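Local atomic coordinates of triabin (Triatoma pallidipennis, PDB entry 1AVG), a protein that inhibits thrombin by forming a one-to-one non-covalent complex with it, preventing thrombin-driven fibrin formation and platelet aggregation while only minimally suppressing its amidolytic activity. Residues G23-A28 against G49-V54; P36-K41 against N59-N64; L108-I113 against D122-F127. All blocks are in the same frame, centred on the assembly; numbering follows the deposited sequence.

Interaction 1. Residues G23-A28 against G49-V54; sequences GTWYLA and GFTQIV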
loop_
_atom_site.group_PDB
_atom_site.type_symbol
_atom_site.label_atom_id
_atom_site.label_comp_id
_atom_site.label_asym_id
_atom_site.label_seq_id
_atom_site.Cartn_x
_atom_site.Cartn_y
_atom_site.Cartn_z
ATOM N N GLY C 23 -0.305 28.147 -6.639
ATOM C CA GLY C 23 0.971 27.531 -6.960
ATOM C C GLY C 23 1.027 26.701 -8.230
ATOM O O GLY C 23 0.250 26.900 -9.169
ATOM N N THR C 24 1.964 25.761 -8.247
ATOM C CA THR C 24 2.178 24.892 -9.392
ATOM C C THR C 24 2.098 23.416 -9.005
ATOM O O THR C 24 2.627 22.998 -7.976
ATOM C CB THR C 24 3.565 25.167 -10.036
ATOM O OG1 THR C 24 3.686 26.565 -10.346
ATOM C CG2 THR C 24 3.744 24.346 -11.309
ATOM N N TRP C 25 1.401 22.648 -9.834
ATOM C CA TRP C 25 1.244 21.214 -9.652
ATOM C C TRP C 25 1.703 20.611 -10.964
ATOM O O TRP C 25 1.445 21.168 -12.030
ATOM C CB TRP C 25 -0.221 20.838 -9.444
ATOM C CG TRP C 25 -0.811 21.271 -8.139
ATOM C CD1 TRP C 25 -1.600 22.366 -7.918
ATOM C CD2 TRP C 25 -0.744 20.567 -6.890
ATOM N NE1 TRP C 25 -2.039 22.378 -6.614
ATOM C CE2 TRP C 25 -1.531 21.282 -5.964
ATOM C CE3 TRP C 25 -0.103 19.396 -6.468
ATOM C CZ2 TRP C 25 -1.696 20.858 -4.639
ATOM C CZ3 TRP C 25 -0.267 18.978 -5.152
ATOM C CH2 TRP C 25 -1.058 19.707 -4.257
ATOM N N TYR C 26 2.421 19.504 -10.884
ATOM C CA TYR C 26 2.902 18.805 -12.066
ATOM C C TYR C 26 2.108 17.516 -12.164
ATOM O O TYR C 26 1.893 16.843 -11.170
ATOM C CB TYR C 26 4.393 18.518 -11.939
ATOM C CG TYR C 26 5.252 19.752 -12.049
ATOM C CD1 TYR C 26 5.539 20.527 -10.930
ATOM C CD2 TYR C 26 5.800 20.127 -13.271
ATOM C CE1 TYR C 26 6.359 21.649 -11.026
ATOM C CE2 TYR C 26 6.615 21.236 -13.383
ATOM C CZ TYR C 26 6.896 21.993 -12.259
ATOM O OH TYR C 26 7.751 23.070 -12.373
ATOM N N LEU C 27 1.672 17.174 -13.364
ATOM C CA LEU C 27 0.867 15.984 -13.570
ATOM C C LEU C 27 1.352 15.163 -14.770
ATOM O O LEU C 27 1.229 15.595 -15.914
ATOM C CB LEU C 27 -0.591 16.423 -13.739
ATOM C CG LEU C 27 -1.648 15.580 -14.440
ATOM C CD1 LEU C 27 -1.884 14.272 -13.726
ATOM C CD2 LEU C 27 -2.923 16.388 -14.474
ATOM N N ALA C 28 1.932 13.994 -14.499
ATOM C CA ALA C 28 2.431 13.116 -15.553
ATOM C C ALA C 28 1.468 11.966 -15.729
ATOM O O ALA C 28 0.806 11.544 -14.779
ATOM C CB ALA C 28 3.803 12.590 -15.205
ATOM N N GLY C 49 -6.341 32.756 -7.470
ATOM C CA GLY C 49 -5.769 31.418 -7.470
ATOM C C GLY C 49 -5.156 30.977 -8.788
ATOM O O GLY C 49 -5.474 29.899 -9.298
ATOM N N PHE C 50 -4.266 31.806 -9.328
ATOM C CA PHE C 50 -3.582 31.525 -10.591
ATOM C C PHE C 50 -2.686 30.299 -10.410
ATOM O O PHE C 50 -1.496 30.416 -10.107
ATOM C CB PHE C 50 -2.752 32.747 -10.999
ATOM C CG PHE C 50 -2.090 32.624 -12.340
ATOM C CD1 PHE C 50 -2.823 32.791 -13.512
ATOM C CD2 PHE C 50 -0.719 32.394 -12.434
ATOM C CE1 PHE C 50 -2.199 32.736 -14.756
ATOM C CE2 PHE C 50 -0.086 32.338 -13.672
ATOM C CZ PHE C 50 -0.827 32.511 -14.834
ATOM N N THR C 51 -3.280 29.124 -10.576
ATOM C CA THR C 51 -2.566 27.863 -10.420
ATOM C C THR C 51 -2.061 27.372 -11.760
ATOM O O THR C 51 -2.788 27.405 -12.751
ATOM C CB THR C 51 -3.486 26.793 -9.858
ATOM O OG1 THR C 51 -4.329 27.376 -8.860
ATOM C CG2 THR C 51 -2.669 25.673 -9.239
ATOM N N GLN C 52 -0.818 26.916 -11.794
ATOM C CA GLN C 52 -0.243 26.409 -13.028
ATOM C C GLN C 52 -0.145 24.895 -12.942
ATOM O O GLN C 52 0.550 24.359 -12.073
ATOM C CB GLN C 52 1.147 26.992 -13.261
ATOM C CG GLN C 52 1.215 28.502 -13.193
ATOM C CD GLN C 52 2.631 29.011 -13.333
ATOM O OE1 GLN C 52 3.553 28.516 -12.682
ATOM N NE2 GLN C 52 2.816 29.997 -14.197
ATOM N N ILE C 53 -0.903 24.210 -13.788
ATOM C CA ILE C 53 -0.881 22.759 -13.824
ATOM C C ILE C 53 -0.066 22.429 -15.066
ATOM O O ILE C 53 -0.402 22.864 -16.164
ATOM C CB ILE C 53 -2.293 22.149 -13.999
ATOM C CG1 ILE C 53 -3.277 22.704 -12.957
ATOM C CG2 ILE C 53 -2.215 20.630 -13.928
ATOM C CD1 ILE C 53 -3.356 21.941 -11.661
ATOM N N VAL C 54 1.060 21.759 -14.878
ATOM C CA VAL C 54 1.897 21.364 -15.993
ATOM C C VAL C 54 1.562 19.897 -16.224
ATOM O O VAL C 54 1.850 19.061 -15.373
ATOM C CB VAL C 54 3.392 21.535 -15.655
ATOM C CG1 VAL C 54 4.256 20.978 -16.759
ATOM C CG2 VAL C 54 3.709 23.000 -15.448
#
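In this calycin-family barrel, strands 24-28 and 51-56 lie next to each other and run parallel, one of two parallel neighbour pairs in a mostly antiparallel sheet. The evidence is the 19° between their N-to-C directions and the pairing of Thr24 with Gln52, Trp25 with Ile53 and Tyr26 with Val54.

Backbone hydrogen bonds come in the alternating pattern of a parallel pair. Gln52 N donates a hydrogen bond to Gly23 O at 2.8 Å, Trp25 N to Gln52 O at 2.9 Å, Val54 N to Trp25 O and Leu27 N to Val54 O, each donor nearly along the C=O axis. Trp25 thus brackets Ile53.

Apolar contacts differ between the two faces. On the face of Trp25 and Ile53 the side chains run side by side in the same direction, with Trp25 CB 4.0 Å from Ile53 CD1. Thr51 CG2 meets the indole edge in its plane, 3.7 Å from Trp25 CD1, while Trp25 NE1 bonds to Phe20 O and the indole stacks on the Phe20 ring. On the other face the Tyr26 ring lies alongside Val54, Tyr26 CD2 being 3.7 Å from Val54 CB; the Tyr26 hydroxyl bonds to Ala138 N of helix 138-141, which also covers Val54.

One polar side-chain link joins the strands on that second face. Thr24 OG1, anti to its carbonyl carbon (chi1 -54°), donates to Gln52 OE1 at 3.0 Å, meeting a lone pair in the amide plane at a C=O...donor angle of 134°.

Interaction 2. Residues P36-K41 against N59-N64; sequences PAVCQK and NKFESN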
loop_
_atom_site.group_PDB
_atom_site.type_symbol
_atom_site.label_atom_id
_atom_site.label_comp_id
_atom_site.label_asym_id
_atom_site.label_seq_id
_atom_site.Cartn_x
_atom_site.Cartn_y
_atom_site.Cartn_z
ATOM N N PRO C 36 3.817 15.087 -24.909
ATOM C CA PRO C 36 3.977 16.545 -24.865
ATOM C C PRO C 36 3.894 17.084 -23.443
ATOM O O PRO C 36 3.222 16.498 -22.596
ATOM C CB PRO C 36 2.798 17.033 -25.707
ATOM C CG PRO C 36 1.761 16.020 -25.450
ATOM C CD PRO C 36 2.533 14.731 -25.541
ATOM N N ALA C 37 4.581 18.191 -23.176
ATOM C CA ALA C 37 4.231 19.037 -22.038
ATOM C C ALA C 37 3.275 20.173 -22.445
ATOM O O ALA C 37 3.378 20.718 -23.547
ATOM C CB ALA C 37 5.490 19.590 -21.385
ATOM N N VAL C 38 2.340 20.510 -21.559
ATOM C CA VAL C 38 1.355 21.564 -21.797
ATOM C C VAL C 38 1.080 22.324 -20.480
ATOM O O VAL C 38 0.857 21.704 -19.447
ATOM C CB VAL C 38 0.062 20.925 -22.376
ATOM C CG1 VAL C 38 -1.155 21.283 -21.564
ATOM C CG2 VAL C 38 -0.129 21.331 -23.817
ATOM N N CYS C 39 1.176 23.649 -20.488
ATOM C CA CYS C 39 0.913 24.413 -19.270
ATOM C C CYS C 39 -0.492 24.996 -19.277
ATOM O O CYS C 39 -0.894 25.673 -20.226
ATOM C CB CYS C 39 1.915 25.552 -19.077
ATOM S SG CYS C 39 1.511 26.606 -17.638
ATOM N N GLN C 40 -1.228 24.740 -18.202
ATOM C CA GLN C 40 -2.594 25.224 -18.054
ATOM C C GLN C 40 -2.633 26.172 -16.874
ATOM O O GLN C 40 -2.180 25.822 -15.786
ATOM C CB GLN C 40 -3.539 24.051 -17.792
ATOM C CG GLN C 40 -3.564 23.025 -18.907
ATOM C CD GLN C 40 -3.975 21.645 -18.439
ATOM O OE1 GLN C 40 -3.696 20.650 -19.105
ATOM N NE2 GLN C 40 -4.646 21.572 -17.300
ATOM N N LYS C 41 -3.143 27.377 -17.090
ATOM C CA LYS C 41 -3.247 28.354 -16.022
ATOM C C LYS C 41 -4.690 28.414 -15.577
ATOM O O LYS C 41 -5.588 28.650 -16.380
ATOM C CB LYS C 41 -2.742 29.710 -16.496
ATOM C CG LYS C 41 -1.246 29.676 -16.733
ATOM C CD LYS C 41 -0.731 30.788 -17.627
ATOM C CE LYS C 41 0.767 30.606 -17.836
ATOM N NZ LYS C 41 1.385 31.609 -18.737
ATOM N N ASN C 59 -1.322 12.500 -24.810
ATOM C CA ASN C 59 -1.328 12.459 -26.272
ATOM C C ASN C 59 -2.374 13.307 -26.994
ATOM O O ASN C 59 -2.273 13.502 -28.204
ATOM C CB ASN C 59 -1.444 11.005 -26.739
ATOM C CG ASN C 59 -2.491 10.224 -25.958
ATOM O OD1 ASN C 59 -3.669 10.590 -25.929
ATOM N ND2 ASN C 59 -2.054 9.174 -25.279
ATOM N N LYS C 60 -3.373 13.807 -26.273
ATOM C CA LYS C 60 -4.416 14.624 -26.894
ATOM C C LYS C 60 -4.017 16.098 -27.061
ATOM O O LYS C 60 -4.659 16.826 -27.820
ATOM C CB LYS C 60 -5.716 14.532 -26.090
ATOM C CG LYS C 60 -6.167 13.110 -25.797
ATOM C CD LYS C 60 -7.129 12.570 -26.840
ATOM C CE LYS C 60 -8.528 13.150 -26.651
ATOM N NZ LYS C 60 -9.527 12.548 -27.583
ATOM N N PHE C 61 -2.958 16.525 -26.371
ATOM C CA PHE C 61 -2.489 17.910 -26.427
ATOM C C PHE C 61 -1.262 18.121 -27.319
ATOM O O PHE C 61 -0.404 17.251 -27.439
ATOM C CB PHE C 61 -2.138 18.415 -25.019
ATOM C CG PHE C 61 -3.315 18.537 -24.091
ATOM C CD1 PHE C 61 -4.582 18.829 -24.574
ATOM C CD2 PHE C 61 -3.148 18.355 -22.726
ATOM C CE1 PHE C 61 -5.664 18.937 -23.707
ATOM C CE2 PHE C 61 -4.224 18.462 -21.854
ATOM C CZ PHE C 61 -5.483 18.752 -22.346
ATOM N N GLU C 62 -1.166 19.299 -27.922
ATOM C CA GLU C 62 -0.022 19.614 -28.753
ATOM C C GLU C 62 1.067 20.144 -27.820
ATOM O O GLU C 62 0.771 20.856 -26.867
ATOM C CB GLU C 62 -0.403 20.657 -29.804
ATOM C CG GLU C 62 0.047 20.291 -31.206
ATOM C CD GLU C 62 -0.440 18.920 -31.612
ATOM O OE1 GLU C 62 -1.658 18.666 -31.488
ATOM O OE2 GLU C 62 0.394 18.089 -32.037
ATOM N N SER C 63 2.317 19.815 -28.125
ATOM C CA SER C 63 3.485 20.200 -27.327
ATOM C C SER C 63 3.753 21.671 -27.020
ATOM O O SER C 63 4.306 21.994 -25.962
ATOM C CB SER C 63 4.745 19.608 -27.953
ATOM O OG SER C 63 4.830 19.972 -29.321
ATOM N N ASN C 64 3.445 22.559 -27.959
ATOM C CA ASN C 64 3.698 23.985 -27.743
ATOM C C ASN C 64 2.430 24.804 -27.564
ATOM O O ASN C 64 2.319 25.903 -28.113
ATOM C CB ASN C 64 4.500 24.557 -28.909
ATOM C CG ASN C 64 5.968 24.246 -28.811
ATOM O OD1 ASN C 64 6.682 24.827 -27.991
ATOM N ND2 ASN C 64 6.433 23.329 -29.643
#
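Here the start of a barrel strand is covered by a connecting loop: 59-64 belongs to the link between strands 51-56 and 66-71 of this lipocalin-like barrel, and it folds against Pro36-Lys41 at the beginning of strand 37-43. No hydrogen bond crosses between the two segments, so side-chain packing carries the contact. The strand gets its backbone partners from both flanks, Val38 bonding to Glu55 and Cys39 to Phe67.

The tight part is formed by Val38, Phe61 and Pro36. Val38 and Phe61 are buried, each directed at the opposite segment, and their side chains cross at about a right angle. Phe61 CG is anti to the carbonyl carbon (chi1 -66°), which places the ring beside Val38, its CD2 3.7 Å from Val38 CG1. The second methyl, Val38 CG2, meets Phe61 CB at 3.7 Å and Glu62 O at 3.2 Å. Further along, the Gln40 side chain crosses the ring at nearly a right angle, and Tyr58, edge-to-face, and Phe67 add aromatic neighbours. Pro36, which follows a cis peptide bond, covers the most surface in the contact: it points its ring at the loop, and Pro36 CG comes 3.2 Å from Phe61 O.

The looser part lies toward solvent, where Glu62 and Ser63 are exposed and contribute mainly backbone. Glu62 directs its side chain away from the strand. Ser63 is touched from the proline side, its CA 3.6 Å and its CB 3.9 Å from Pro36 CB.

Interaction 3. Residues L108-I113 against D122-F127; sequences LVCRSI and DRYLVF. Unlike the reference sequence in segment 122-127: Arg123 (reference Asp), Phe127 (reference Leu).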
loop_
_atom_site.group_PDB
_atom_site.type_symbol
_atom_site.label_atom_id
_atom_site.label_comp_id
_atom_site.label_asym_id
_atom_site.label_seq_id
_atom_site.Cartn_x
_atom_site.Cartn_y
_atom_site.Cartn_z
ATOM N N LEU C 108 -4.888 13.012 -5.322
ATOM C CA LEU C 108 -5.530 12.042 -6.197
ATOM C C LEU C 108 -6.810 12.765 -6.610
ATOM O O LEU C 108 -7.494 13.334 -5.760
ATOM C CB LEU C 108 -5.834 10.762 -5.416
ATOM C CG LEU C 108 -6.142 9.439 -6.135
ATOM C CD1 LEU C 108 -7.521 8.939 -5.743
ATOM C CD2 LEU C 108 -6.011 9.555 -7.652
ATOM N N VAL C 109 -7.128 12.765 -7.901
ATOM C CA VAL C 109 -8.295 13.487 -8.414
ATOM C C VAL C 109 -8.944 12.756 -9.596
ATOM O O VAL C 109 -8.255 12.137 -10.400
ATOM C CB VAL C 109 -7.854 14.929 -8.898
ATOM C CG1 VAL C 109 -8.976 15.638 -9.616
ATOM C CG2 VAL C 109 -7.387 15.776 -7.727
ATOM N N CYS C 110 -10.269 12.783 -9.676
ATOM C CA CYS C 110 -10.944 12.157 -10.804
ATOM C C CYS C 110 -11.259 13.310 -11.744
ATOM O O CYS C 110 -11.873 14.290 -11.331
ATOM C CB CYS C 110 -12.225 11.458 -10.369
ATOM S SG CYS C 110 -12.851 10.274 -11.603
ATOM N N ARG C 111 -10.780 13.221 -12.980
ATOM C CA ARG C 111 -10.971 14.266 -13.973
ATOM C C ARG C 111 -11.798 13.853 -15.179
ATOM O O ARG C 111 -11.631 12.760 -15.726
ATOM C CB ARG C 111 -9.604 14.742 -14.430
ATOM C CG ARG C 111 -9.566 15.749 -15.563
ATOM C CD ARG C 111 -8.287 16.551 -15.394
ATOM N NE ARG C 111 -7.480 16.787 -16.592
ATOM C CZ ARG C 111 -7.196 15.888 -17.525
ATOM N NH1 ARG C 111 -7.677 14.653 -17.460
ATOM N NH2 ARG C 111 -6.284 16.179 -18.440
ATOM N N SER C 112 -12.721 14.721 -15.560
ATOM C CA SER C 112 -13.551 14.488 -16.725
ATOM C C SER C 112 -13.208 15.579 -17.713
ATOM O O SER C 112 -13.367 16.765 -17.407
ATOM C CB SER C 112 -15.028 14.571 -16.369
ATOM O OG SER C 112 -15.374 13.530 -15.486
ATOM N N ILE C 113 -12.629 15.191 -18.842
ATOM C CA ILE C 113 -12.288 16.167 -19.864
ATOM C C ILE C 113 -13.323 15.954 -20.944
ATOM O O ILE C 113 -13.693 14.813 -21.259
ATOM C CB ILE C 113 -10.852 15.992 -20.477
ATOM C CG1 ILE C 113 -9.984 15.052 -19.643
ATOM C CG2 ILE C 113 -10.146 17.337 -20.550
ATOM C CD1 ILE C 113 -10.038 13.599 -20.073
ATOM N N ASP C 122 -13.090 10.076 -18.449
ATOM C CA ASP C 122 -12.779 10.062 -17.021
ATOM C C ASP C 122 -11.518 9.298 -16.700
ATOM O O ASP C 122 -11.314 8.181 -17.178
ATOM C CB ASP C 122 -13.918 9.420 -16.229
ATOM C CG ASP C 122 -15.254 10.083 -16.472
ATOM O OD1 ASP C 122 -15.719 10.076 -17.629
ATOM O OD2 ASP C 122 -15.848 10.589 -15.500
ATOM N N ARG C 123 -10.713 9.856 -15.811
ATOM C CA ARG C 123 -9.479 9.204 -15.429
ATOM C C ARG C 123 -8.990 9.715 -14.073
ATOM O O ARG C 123 -9.091 10.905 -13.768
ATOM C CB ARG C 123 -8.441 9.421 -16.537
ATOM C CG ARG C 123 -7.137 8.655 -16.390
ATOM C CD ARG C 123 -6.333 8.751 -17.684
ATOM N NE ARG C 123 -4.918 8.414 -17.513
ATOM C CZ ARG C 123 -4.021 8.431 -18.496
ATOM N NH1 ARG C 123 -4.380 8.767 -19.732
ATOM N NH2 ARG C 123 -2.756 8.115 -18.246
ATOM N N TYR C 124 -8.556 8.783 -13.229
ATOM C CA TYR C 124 -8.037 9.107 -11.905
ATOM C C TYR C 124 -6.588 9.533 -12.088
ATOM O O TYR C 124 -5.763 8.758 -12.576
ATOM C CB TYR C 124 -8.138 7.890 -10.976
ATOM C CG TYR C 124 -9.567 7.438 -10.699
ATOM C CD1 TYR C 124 -10.336 8.049 -9.707
ATOM C CD2 TYR C 124 -10.146 6.408 -11.433
ATOM C CE1 TYR C 124 -11.653 7.643 -9.463
ATOM C CE2 TYR C 124 -11.456 5.992 -11.193
ATOM C CZ TYR C 124 -12.207 6.612 -10.211
ATOM O OH TYR C 124 -13.507 6.194 -9.991
ATOM N N LEU C 125 -6.289 10.771 -11.717
ATOM C CA LEU C 125 -4.954 11.333 -11.882
ATOM C C LEU C 125 -4.339 11.748 -10.552
ATOM O O LEU C 125 -5.050 11.947 -9.567
ATOM C CB LEU C 125 -5.029 12.556 -12.800
ATOM C CG LEU C 125 -5.760 12.425 -14.137
ATOM C CD1 LEU C 125 -5.981 13.816 -14.717
ATOM C CD2 LEU C 125 -4.973 11.558 -15.094
ATOM N N VAL C 126 -3.016 11.895 -10.540
ATOM C CA VAL C 126 -2.282 12.295 -9.350
ATOM C C VAL C 126 -1.461 13.557 -9.619
ATOM O O VAL C 126 -0.511 13.526 -10.406
ATOM C CB VAL C 126 -1.336 11.172 -8.875
ATOM C CG1 VAL C 126 -0.392 11.693 -7.797
ATOM C CG2 VAL C 126 -2.136 10.007 -8.347
ATOM N N PHE C 127 -1.837 14.660 -8.975
ATOM C CA PHE C 127 -1.135 15.930 -9.134
ATOM C C PHE C 127 -0.008 15.982 -8.114
ATOM O O PHE C 127 -0.236 15.811 -6.919
ATOM C CB PHE C 127 -2.079 17.116 -8.889
ATOM C CG PHE C 127 -3.206 17.245 -9.894
ATOM C CD1 PHE C 127 -4.350 16.459 -9.790
ATOM C CD2 PHE C 127 -3.152 18.207 -10.904
ATOM C CE1 PHE C 127 -5.424 16.638 -10.670
ATOM C CE2 PHE C 127 -4.224 18.391 -11.787
ATOM C CZ PHE C 127 -5.355 17.609 -11.667
#
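Strands 106-115 and 122-128 form an antiparallel beta hairpin. Their segments splay to 142°, yet the pairing holds: Val109 and Leu125 exchange N-H...O bonds, with Leu125 N to Val109 O at 2.7 Å, and Arg111 and Arg123 form the next hydrogen-bonded pair.

Arg111 shows how the face of Val109 and Leu125 is filled. With CG anti to the backbone N (chi1 175°), the chain curls round one methyl, Leu125 CD1, which touches it from CB to NH1. CB lies 3.8 Å from that methyl and CG slightly farther off; CD closes to 3.6 Å from Leu125 CD1. Beyond a bend at chi3 (135°), NE and CZ stay near it. Leu125 CD1 therefore lies over one face of the guanidinium, 3.3 Å from Arg111 NH1. At the far tip NH2 makes a salt bridge with Glu55, and Tyr58 adds a cation-pi contact.

On the other face, Cys110 SG stands over the Tyr124 ring, 4.0 Å from its centroid and offset toward the rim. Two residues on, Ser112 OG donates to Asp122 OD2 at 3.0 Å, approaching from above the carboxylate plane; OD2 also accepts from Cys6 N, and Cys6 is the disulfide partner of Cys110.

Strand 92-101 flanks the hairpin through backbone bonds to Leu108, Cys110 and Ser112, while Leu125 packs on Leu27, and Phe127 on both Leu27 and Trp25, of strand 24-28.

Overall arrangement
All three contacts reach the same sheet, interaction 2 through strand 37-43 only. Interactions 1 and 3 are buried strand pairings, parallel and antiparallel respectively, in which four backbone bonds combine with side-chain packing on both faces; interaction 2 is partly buried and relies on largely apolar packing without a bond between its segments. Interactions 1 and 2 join directly, as strands 51-56 and 37-43 are neighbours: Ile53 N probably bonds to Gln40 O at 2.9 Å. Interactions 1 and 3 lie on opposite sides of the chain's centre, yet Phe127 touches Ile53, and Tyr26 bonds to Glu128, closing the barrel between its first and last strands. Interactions 2 and 3 do not touch, their nearest atoms being about 5 Å apart.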